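Local coordinates for protein aromatic amino acid aminotransferase I (Candida albicans WO-1, PDB 6HNU) that probably transfers amino groups between aromatic L-amino acids and 2-oxoglutarate, using pyridoxal 5'-phosphate as cofactor, at residues B[62-67]-B[343-347]; B[249-253]-B[275-280]; B[367-371]-B[385-389]. All blocks are in the same frame, centred on the assembly; numbering follows the deposited sequence. Where two conformers were deposited one is given.

Overall arrangement
Interactions 1 and 3 both rest on the long helix 334-377, interaction 1 near its start and interaction 3 near its end, with centres about 30 Å apart. Interaction 2 lies between them, its centre about 20 Å from that of interaction 1 and about 16 Å from that of interaction 3; Phe-275 and Ala-278 reach the same helix. Along the chain, the segments of interaction 2 fall between the two of interaction 1, and interaction 3 follows both. Interactions 2 and 3 touch where Gln-253 CB lies 4.3 Å from Val-389 O. The helix thus links the subunit interface at interaction 1, the cofactor-binding loop at interaction 2 and the small four-stranded antiparallel sheet at interaction 3.

Interaction 1. Residues B[62-67]-B[343-347]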
loop_
_atom_site.group_PDB
_atom_site.type_symbol
_atom_site.label_atom_id
_atom_site.label_comp_id
_atom_site.label_asym_id
_atom_site.label_seq_id
_atom_site.Cartn_x
_atom_site.Cartn_y
_atom_site.Cartn_z
ATOM N N ILE B 62 13.262 19.148 11.402
ATOM C CA ILE B 62 13.794 19.032 10.023
ATOM C C ILE B 62 14.864 20.087 9.808
ATOM O O ILE B 62 14.899 21.088 10.525
ATOM C CB ILE B 62 12.634 19.147 9.018
ATOM C CG1 ILE B 62 12.113 20.578 8.902
ATOM C CG2 ILE B 62 11.541 18.156 9.436
ATOM C CD1 ILE B 62 10.903 20.724 7.974
ATOM N N PRO B 63 15.765 19.884 8.827
ATOM C CA PRO B 63 16.782 20.894 8.513
ATOM C C PRO B 63 16.199 22.125 7.809
ATOM O O PRO B 63 15.020 22.061 7.382
ATOM C CB PRO B 63 17.803 20.120 7.661
ATOM C CG PRO B 63 17.004 19.008 7.034
ATOM C CD PRO B 63 15.960 18.631 8.070
ATOM N N THR B 64 17.001 23.207 7.709
ATOM C CA THR B 64 16.535 24.538 7.239
ATOM C C THR B 64 17.217 24.895 5.926
ATOM O O THR B 64 18.435 24.807 5.797
ATOM C CB THR B 64 16.725 25.624 8.309
ATOM O OG1 THR B 64 18.111 25.669 8.652
ATOM C CG2 THR B 64 15.886 25.343 9.536
ATOM N N PRO B 65 16.445 25.309 4.896
ATOM C CA PRO B 65 17.043 25.818 3.684
ATOM C C PRO B 65 17.935 27.000 4.062
ATOM O O PRO B 65 17.581 27.740 4.984
ATOM C CB PRO B 65 15.858 26.271 2.847
ATOM C CG PRO B 65 14.674 25.497 3.390
ATOM C CD PRO B 65 14.975 25.336 4.861
ATOM N N SER B 66 19.059 27.185 3.354
ATOM C CA SER B 66 19.389 26.532 2.101
ATOM C C SER B 66 20.335 25.341 2.311
ATOM O O SER B 66 20.968 24.920 1.313
ATOM C CB SER B 66 19.977 27.543 1.139
ATOM O OG SER B 66 18.991 28.522 0.818
ATOM N N PHE B 67 20.421 24.794 3.528
ATOM C CA PHE B 67 21.265 23.604 3.852
ATOM C C PHE B 67 22.730 23.959 3.545
ATOM O O PHE B 67 23.504 23.108 3.035
ATOM C CB PHE B 67 20.776 22.355 3.106
ATOM C CG PHE B 67 19.272 22.263 3.067
ATOM C CD1 PHE B 67 18.543 21.884 4.191
ATOM C CD2 PHE B 67 18.581 22.537 1.897
ATOM C CE1 PHE B 67 17.156 21.870 4.166
ATOM C CE2 PHE B 67 17.198 22.491 1.873
ATOM C CZ PHE B 67 16.489 22.156 3.004
ATOM N N LEU B 343 6.647 19.486 5.647
ATOM C CA LEU B 343 8.069 19.689 5.311
ATOM C C LEU B 343 8.167 20.481 4.007
ATOM O O LEU B 343 8.893 21.480 3.999
ATOM C CB LEU B 343 8.791 18.337 5.273
ATOM C CG LEU B 343 10.240 18.393 4.804
ATOM C CD1 LEU B 343 11.051 17.262 5.442
ATOM C CD2 LEU B 343 10.305 18.327 3.289
ATOM N N LEU B 344 7.438 20.104 2.954
ATOM C CA LEU B 344 7.608 20.726 1.625
ATOM C C LEU B 344 7.142 22.183 1.666
ATOM O O LEU B 344 7.783 23.015 1.004
ATOM C CB LEU B 344 6.862 19.901 0.573
ATOM C CG LEU B 344 7.457 18.508 0.299
ATOM C CD1 LEU B 344 6.467 17.655 -0.456
ATOM C CD2 LEU B 344 8.760 18.599 -0.469
ATOM N N ARG B 345 6.061 22.469 2.388
ATOM C CA ARG B 345 5.486 23.838 2.473
ATOM C C ARG B 345 6.334 24.700 3.403
ATOM O O ARG B 345 6.433 25.904 3.133
ATOM C CB ARG B 345 4.030 23.758 2.907
ATOM C CG ARG B 345 3.168 23.255 1.759
ATOM C CD ARG B 345 1.707 23.133 2.073
ATOM N NE ARG B 345 0.993 22.765 0.859
ATOM C CZ ARG B 345 0.614 23.626 -0.083
ATOM N NH1 ARG B 345 0.865 24.924 0.063
ATOM N NH2 ARG B 345 -0.009 23.191 -1.166
ATOM N N LYS B 346 6.992 24.100 4.387
ATOM C CA LYS B 346 7.887 24.855 5.309
ATOM C C LYS B 346 9.139 25.270 4.519
ATOM O O LYS B 346 9.575 26.442 4.591
ATOM C CB LYS B 346 8.235 24.033 6.548
ATOM C CG LYS B 346 9.166 24.740 7.531
ATOM C CD LYS B 346 8.545 26.019 8.081
ATOM C CE LYS B 346 9.475 26.778 9.003
ATOM N NZ LYS B 346 8.839 28.037 9.458
ATOM N N TRP B 347 9.671 24.355 3.706
ATOM C CA TRP B 347 10.827 24.642 2.835
ATOM C C TRP B 347 10.403 25.541 1.682
ATOM O O TRP B 347 11.218 26.373 1.214
ATOM C CB TRP B 347 11.406 23.319 2.346
ATOM C CG TRP B 347 12.118 22.493 3.363
ATOM C CD1 TRP B 347 12.354 22.738 4.682
ATOM C CD2 TRP B 347 12.751 21.249 3.067
ATOM N NE1 TRP B 347 13.069 21.704 5.220
ATOM C CE2 TRP B 347 13.330 20.782 4.249
ATOM C CE3 TRP B 347 12.876 20.495 1.898
ATOM C CZ2 TRP B 347 14.046 19.577 4.302
ATOM C CZ3 TRP B 347 13.566 19.304 1.947
ATOM C CH2 TRP B 347 14.159 18.856 3.133
#
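Trp-347, on the helical segment 343-347, carries the contact, and its indole meets Ile-62, Pro-63, Pro-65 and Phe-67 of the segment running out of strand 57-62. Its CA-to-CB bond runs sideways, but the m rotamer brings the ring system to the loop. There NE1 donates a hydrogen bond to Pro-63 O at 2.9 Å, so the indole nitrogen is satisfied within an otherwise apolar contact. Ile-62 points toward the helix and sets CD1 3.6 Å from Trp-347 NE1 and 4.0 Å from Leu-343 CG, filling the space between these side chains, one helical turn apart. Pro-65 CD packs 3.7 Å from Trp-347 CD1. A turn closed by Phe-67 N to Thr-64 O (3.0 Å), with the cis Pro-65 to Ser-66 peptide at its centre, brings Phe-67 round to present its edge to the indole face. This T-shaped pair has centroids 4.9 Å apart, planes at 68° and Phe-67 CZ 3.7 Å from Trp-347 CE2. Trp-355, further along helix 334-377, meets both rings. Strand 81-86 flanks Ile-62 and Lys-346, while Pro-54 of the second subunit packs on Ile-62, Pro-63 and Trp-347. The contact thus joins sheet 57-62/81-86 to helix 334-377 of the same chain at the dimer interface.

Interaction 2. Residues B[249-253]-B[275-280]; sequences YYFLQ and FLKALV. With PLP (pyridoxal-5'-phosphate), chain I.
A loop packs on the C-terminal part of a short helix in the large, PLP-binding domain of the aspartate aminotransferase fold, the loop after strand 242-246 meeting helix 272-278 and the residues that follow it, beside the cofactor site. Residues 249-253 turn compactly, with Leu-252 N bonded to Tyr-249 O at 2.8 Å; Gln-253 then adopts a polyproline II conformation (phi/psi -56/147°). Leu-279 and Val-280 follow helix 272-278 in the same conformation (-69/136° and -65/139°). The nearest CA atoms across the segments are those of Gln-253 and Leu-279, 7.1 Å apart.

Gln-253 points toward the residues after the helix with chi1 m, chi2 t and chi3 72°. Its amide bridges both segments: OE1 accepts from Val-280 N at 2.8 Å and 174°, while NE2 donates to Tyr-250 O at 2.8 Å. Tyr-250, chi1 t, donates from OH to Val-280 O at 2.7 Å, so the backbone N and O of Val-280 are both held by side chains of the loop. Apolar contacts complete it. Tyr-250 CE1 lies 4.1 Å from Val-280 CG1, Leu-279 (m, t) sets CD1 3.8 Å from Phe-251 CE1, at the edge of that ring, and Phe-275 CZ (chi1 t) lies 4.1 Å from Phe-251 CD1 (chi1 m). Arg-294 makes a cation-pi contact with Tyr-250.

Tyr-249 turns from this packing into the active site, where it touches the bound phenylalanine. It binds the cofactor as the corresponding tyrosine does in aspartate aminotransferase: PLP O3 donates a hydrogen bond to Tyr-249 OH at 2.6 Å.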
loop_
_atom_site.group_PDB
_atom_site.type_symbol
_atom_site.label_atom_id
_atom_site.label_comp_id
_atom_site.label_asym_id
_atom_site.label_seq_id
_atom_site.Cartn_x
_atom_site.Cartn_y
_atom_site.Cartn_z
ATOM N N TYR B 249 15.344 7.866 -9.221
ATOM C CA TYR B 249 16.725 8.398 -9.149
ATOM C C TYR B 249 16.844 9.697 -9.955
ATOM O O TYR B 249 17.962 10.174 -10.134
ATOM C CB TYR B 249 17.725 7.362 -9.675
ATOM C CG TYR B 249 17.641 5.984 -9.073
ATOM C CD1 TYR B 249 17.907 5.757 -7.738
ATOM C CD2 TYR B 249 17.301 4.899 -9.850
ATOM C CE1 TYR B 249 17.854 4.486 -7.189
ATOM C CE2 TYR B 249 17.267 3.622 -9.333
ATOM C CZ TYR B 249 17.533 3.409 -7.997
ATOM O OH TYR B 249 17.506 2.155 -7.441
ATOM N N TYR B 250 15.730 10.273 -10.440
ATOM C CA TYR B 250 15.770 11.473 -11.298
ATOM C C TYR B 250 16.581 12.591 -10.644
ATOM O O TYR B 250 17.310 13.261 -11.339
ATOM C CB TYR B 250 14.368 12.002 -11.608
ATOM C CG TYR B 250 14.380 13.105 -12.637
ATOM C CD1 TYR B 250 14.514 12.820 -13.988
ATOM C CD2 TYR B 250 14.240 14.430 -12.261
ATOM C CE1 TYR B 250 14.497 13.811 -14.945
ATOM C CE2 TYR B 250 14.233 15.440 -13.203
ATOM C CZ TYR B 250 14.377 15.136 -14.539
ATOM O OH TYR B 250 14.375 16.106 -15.463
ATOM N N PHE B 251 16.518 12.765 -9.335
ATOM C CA PHE B 251 17.177 13.906 -8.665
ATOM C C PHE B 251 18.538 13.446 -8.127
ATOM O O PHE B 251 19.146 14.181 -7.338
ATOM C CB PHE B 251 16.211 14.551 -7.662
ATOM C CG PHE B 251 15.181 15.408 -8.349
ATOM C CD1 PHE B 251 15.576 16.449 -9.180
ATOM C CD2 PHE B 251 13.833 15.114 -8.259
ATOM C CE1 PHE B 251 14.641 17.204 -9.863
ATOM C CE2 PHE B 251 12.895 15.866 -8.963
ATOM C CZ PHE B 251 13.304 16.918 -9.750
ATOM N N LEU B 252 19.034 12.269 -8.567
ATOM C CA LEU B 252 20.442 11.881 -8.323
ATOM C C LEU B 252 21.244 12.176 -9.589
ATOM O O LEU B 252 22.371 11.654 -9.708
ATOM C CB LEU B 252 20.534 10.402 -7.929
ATOM C CG LEU B 252 19.661 9.993 -6.741
ATOM C CD1 LEU B 252 19.983 8.588 -6.290
ATOM C CD2 LEU B 252 19.814 10.956 -5.576
ATOM N N GLN B 253 20.723 13.012 -10.492
ATOM C CA GLN B 253 21.568 13.598 -11.566
ATOM C C GLN B 253 22.762 14.340 -10.941
ATOM O O GLN B 253 22.648 14.898 -9.820
ATOM C CB GLN B 253 20.752 14.449 -12.521
ATOM C CG GLN B 253 19.865 13.582 -13.409
ATOM C CD GLN B 253 18.942 14.397 -14.261
ATOM O OE1 GLN B 253 19.355 15.042 -15.218
ATOM N NE2 GLN B 253 17.670 14.447 -13.879
ATOM N N PHE B 275 20.284 24.926 -12.268
ATOM C CA PHE B 275 19.894 23.561 -11.832
ATOM C C PHE B 275 18.819 23.004 -12.774
ATOM O O PHE B 275 19.048 21.920 -13.342
ATOM C CB PHE B 275 19.423 23.550 -10.387
ATOM C CG PHE B 275 18.853 22.237 -9.928
ATOM C CD1 PHE B 275 19.665 21.129 -9.784
ATOM C CD2 PHE B 275 17.487 22.112 -9.659
ATOM C CE1 PHE B 275 19.141 19.933 -9.297
ATOM C CE2 PHE B 275 16.968 20.919 -9.177
ATOM C CZ PHE B 275 17.804 19.827 -9.010
ATOM N N LEU B 276 17.707 23.726 -12.938
ATOM C CA LEU B 276 16.547 23.261 -13.732
ATOM C C LEU B 276 16.974 23.092 -15.201
ATOM O O LEU B 276 16.436 22.177 -15.871
ATOM C CB LEU B 276 15.375 24.242 -13.595
ATOM C CG LEU B 276 14.678 24.297 -12.233
ATOM C CD1 LEU B 276 13.540 25.308 -12.283
ATOM C CD2 LEU B 276 14.148 22.944 -11.760
ATOM N N LYS B 277 17.881 23.936 -15.699
ATOM C CA LYS B 277 18.347 23.850 -17.108
ATOM C C LYS B 277 19.249 22.625 -17.301
ATOM O O LYS B 277 19.341 22.163 -18.452
ATOM C CB LYS B 277 19.112 25.098 -17.573
ATOM C CG LYS B 277 18.255 26.112 -18.317
ATOM C CD LYS B 277 18.922 27.451 -18.558
ATOM C CE LYS B 277 17.933 28.567 -18.857
ATOM N NZ LYS B 277 17.469 29.232 -17.612
ATOM N N ALA B 278 19.928 22.178 -16.259
ATOM C CA ALA B 278 20.916 21.074 -16.334
ATOM C C ALA B 278 20.216 19.709 -16.392
ATOM O O ALA B 278 20.875 18.747 -16.837
ATOM C CB ALA B 278 21.855 21.126 -15.172
ATOM N N LEU B 279 18.979 19.598 -15.897
ATOM C CA LEU B 279 18.274 18.308 -15.725
ATOM C C LEU B 279 17.939 17.741 -17.107
ATOM O O LEU B 279 17.579 18.496 -17.999
ATOM C CB LEU B 279 17.029 18.553 -14.866
ATOM C CG LEU B 279 17.317 18.997 -13.431
ATOM C CD1 LEU B 279 16.035 19.279 -12.689
ATOM C CD2 LEU B 279 18.148 17.970 -12.683
ATOM N N VAL B 280 18.158 16.445 -17.315
ATOM C CA VAL B 280 17.832 15.811 -18.618
ATOM C C VAL B 280 16.319 15.889 -18.798
ATOM O O VAL B 280 15.576 15.648 -17.853
ATOM C CB VAL B 280 18.315 14.348 -18.654
ATOM C CG1 VAL B 280 17.642 13.526 -17.565
ATOM C CG2 VAL B 280 18.066 13.709 -20.001
HETATM N N1 PLP I . 11.961 1.340 -8.965
HETATM C C2 PLP I . 13.263 1.123 -9.164
HETATM C C2A PLP I . 13.752 0.935 -10.557
HETATM C C3 PLP I . 14.159 1.066 -8.099
HETATM O O3 PLP I . 15.468 0.772 -8.368
HETATM C C4 PLP I . 13.667 1.222 -6.787
HETATM C C4A PLP I . 14.584 1.134 -5.653
HETATM C C5 PLP I . 12.304 1.487 -6.599
HETATM C C6 PLP I . 11.496 1.508 -7.708
HETATM C C5A PLP I . 11.698 1.592 -5.221
HETATM O O4P PLP I . 10.818 2.746 -5.128
HETATM P P PLP I . 9.940 3.069 -3.896
HETATM O O1P PLP I . 9.385 4.419 -4.290
HETATM O O2P PLP I . 10.890 3.099 -2.665
HETATM O O3P PLP I . 8.885 1.972 -3.775
#

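Interaction 3. Residues B[367-371]-B[385-389]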
loop_
_atom_site.group_PDB
_atom_site.type_symbol
_atom_site.label_atom_id
_atom_site.label_comp_id
_atom_site.label_asym_id
_atom_site.label_seq_id
_atom_site.Cartn_x
_atom_site.Cartn_y
_atom_site.Cartn_z
ATOM N N ARG B 367 30.270 9.949 -6.621
ATOM C CA ARG B 367 30.551 9.430 -7.977
ATOM C C ARG B 367 32.019 9.715 -8.369
ATOM O O ARG B 367 32.692 8.792 -8.928
ATOM C CB ARG B 367 29.567 10.043 -8.967
ATOM C CG ARG B 367 29.744 9.564 -10.397
ATOM C CD ARG B 367 30.901 10.150 -11.189
ATOM N NE ARG B 367 31.067 11.596 -10.989
ATOM C CZ ARG B 367 30.351 12.533 -11.590
ATOM N NH1 ARG B 367 30.607 13.822 -11.368
ATOM N NH2 ARG B 367 29.403 12.192 -12.445
ATOM N N ASP B 368 32.526 10.928 -8.097
ATOM C CA ASP B 368 33.919 11.289 -8.481
ATOM C C ASP B 368 34.882 10.367 -7.738
ATOM O O ASP B 368 35.834 9.874 -8.374
ATOM C CB ASP B 368 34.237 12.739 -8.132
ATOM C CG ASP B 368 33.454 13.742 -8.942
ATOM O OD1 ASP B 368 33.020 13.390 -10.074
ATOM O OD2 ASP B 368 33.302 14.875 -8.429
ATOM N N VAL B 369 34.630 10.110 -6.459
ATOM C CA VAL B 369 35.528 9.305 -5.592
ATOM C C VAL B 369 35.501 7.848 -6.070
ATOM O O VAL B 369 36.590 7.214 -6.186
ATOM C CB VAL B 369 35.139 9.472 -4.114
ATOM C CG1 VAL B 369 35.729 8.389 -3.215
ATOM C CG2 VAL B 369 35.537 10.864 -3.638
ATOM N N ALA B 370 34.307 7.328 -6.353
ATOM C CA ALA B 370 34.107 5.965 -6.895
ATOM C C ALA B 370 34.889 5.796 -8.192
ATOM O O ALA B 370 35.668 4.835 -8.268
ATOM C CB ALA B 370 32.642 5.688 -7.106
ATOM N N ILE B 371 34.677 6.660 -9.171
ATOM C CA ILE B 371 35.215 6.502 -10.543
ATOM C C ILE B 371 36.724 6.784 -10.556
ATOM O O ILE B 371 37.454 6.091 -11.311
ATOM C CB ILE B 371 34.452 7.388 -11.522
ATOM C CG1 ILE B 371 32.964 7.014 -11.542
ATOM C CG2 ILE B 371 35.080 7.333 -12.910
ATOM C CD1 ILE B 371 32.676 5.541 -11.826
ATOM N N PHE B 385 34.818 1.079 -18.003
ATOM C CA PHE B 385 33.807 1.670 -17.104
ATOM C C PHE B 385 33.324 2.983 -17.726
ATOM O O PHE B 385 34.128 3.638 -18.420
ATOM C CB PHE B 385 34.369 1.760 -15.685
ATOM C CG PHE B 385 35.535 2.696 -15.542
ATOM C CD1 PHE B 385 35.330 4.061 -15.408
ATOM C CD2 PHE B 385 36.836 2.216 -15.561
ATOM C CE1 PHE B 385 36.407 4.929 -15.279
ATOM C CE2 PHE B 385 37.914 3.082 -15.440
ATOM C CZ PHE B 385 37.695 4.441 -15.304
ATOM N N ASN B 386 32.023 3.246 -17.578
ATOM C CA ASN B 386 31.271 4.446 -18.034
ATOM C C ASN B 386 31.010 5.246 -16.764
ATOM O O ASN B 386 30.292 4.761 -15.898
ATOM C CB ASN B 386 29.996 3.997 -18.768
ATOM C CG ASN B 386 29.032 5.115 -19.129
ATOM O OD1 ASN B 386 29.469 6.204 -19.468
ATOM N ND2 ASN B 386 27.721 4.867 -19.065
ATOM N N PRO B 387 31.598 6.444 -16.550
ATOM C CA PRO B 387 31.268 7.246 -15.373
ATOM C C PRO B 387 29.792 7.644 -15.463
ATOM O O PRO B 387 29.382 8.204 -16.473
ATOM C CB PRO B 387 32.157 8.493 -15.485
ATOM C CG PRO B 387 33.212 8.102 -16.479
ATOM C CD PRO B 387 32.526 7.150 -17.440
ATOM N N PRO B 388 28.948 7.334 -14.457
ATOM C CA PRO B 388 27.547 7.754 -14.489
ATOM C C PRO B 388 27.384 9.285 -14.445
ATOM O O PRO B 388 28.164 9.952 -13.798
ATOM C CB PRO B 388 26.927 7.176 -13.205
ATOM C CG PRO B 388 27.920 6.159 -12.701
ATOM C CD PRO B 388 29.266 6.565 -13.261
ATOM N N VAL B 389 26.381 9.785 -15.154
ATOM C CA VAL B 389 25.871 11.189 -15.057
ATOM C C VAL B 389 24.696 11.283 -14.072
ATOM O O VAL B 389 24.306 12.427 -13.759
ATOM C CB VAL B 389 25.442 11.723 -16.426
ATOM C CG1 VAL B 389 26.582 11.661 -17.450
ATOM C CG2 VAL B 389 24.196 11.024 -16.941
#
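Residues 367-371 form one turn of helix 334-377, with Ile-371 N hydrogen-bonded to Arg-367 O at 2.9 Å, while 385-389 runs past it as a largely extended chain after strand 383-384. The CA atoms of Ile-371 and Pro-387 lie 6.3 Å apart and those of Arg-367 and Pro-388 7.4 Å, so the loop advances toward earlier residues of the helix. Pro-387 and Pro-388, their phi held near -64° by the rings and psi at 124° and 145°, follow a polyproline II-like path.

Two side chains one turn apart point at this loop. Ile-371 has the larger area covered: its CG2 lies 3.6 Å from Phe-385 CE1 and 4.1 Å from Pro-387 CB, and its CD1 3.8 Å from Pro-388 CD, so the branched side chain sits among an aromatic ring and two pyrrolidine rings. Arg-367 supplies the polar end. NH2 donates to Pro-388 O at 2.9 Å, with the carbonyl near the guanidinium plane, and its CG lies 4.2 Å from Pro-388 CD. The next residue holds the guanidinium in place: Asp-368 OD1 accepts from both NE and NH1 of Arg-367, each at 2.8 Å, in a salt bridge.

Arg-367 NH1 also bonds to Glu-255 O, and Val-389 makes a backbone hydrogen bond with Met-254, tying in the later part of the loop that carries Tyr-249. Helix 471-489 packs on the helix at Val-369 and Ala-370. This is the junction of the aspartate aminotransferase fold where the long helix enters the small domain, packing against the connection between strands 383-384 and 393-399 of its antiparallel sheet.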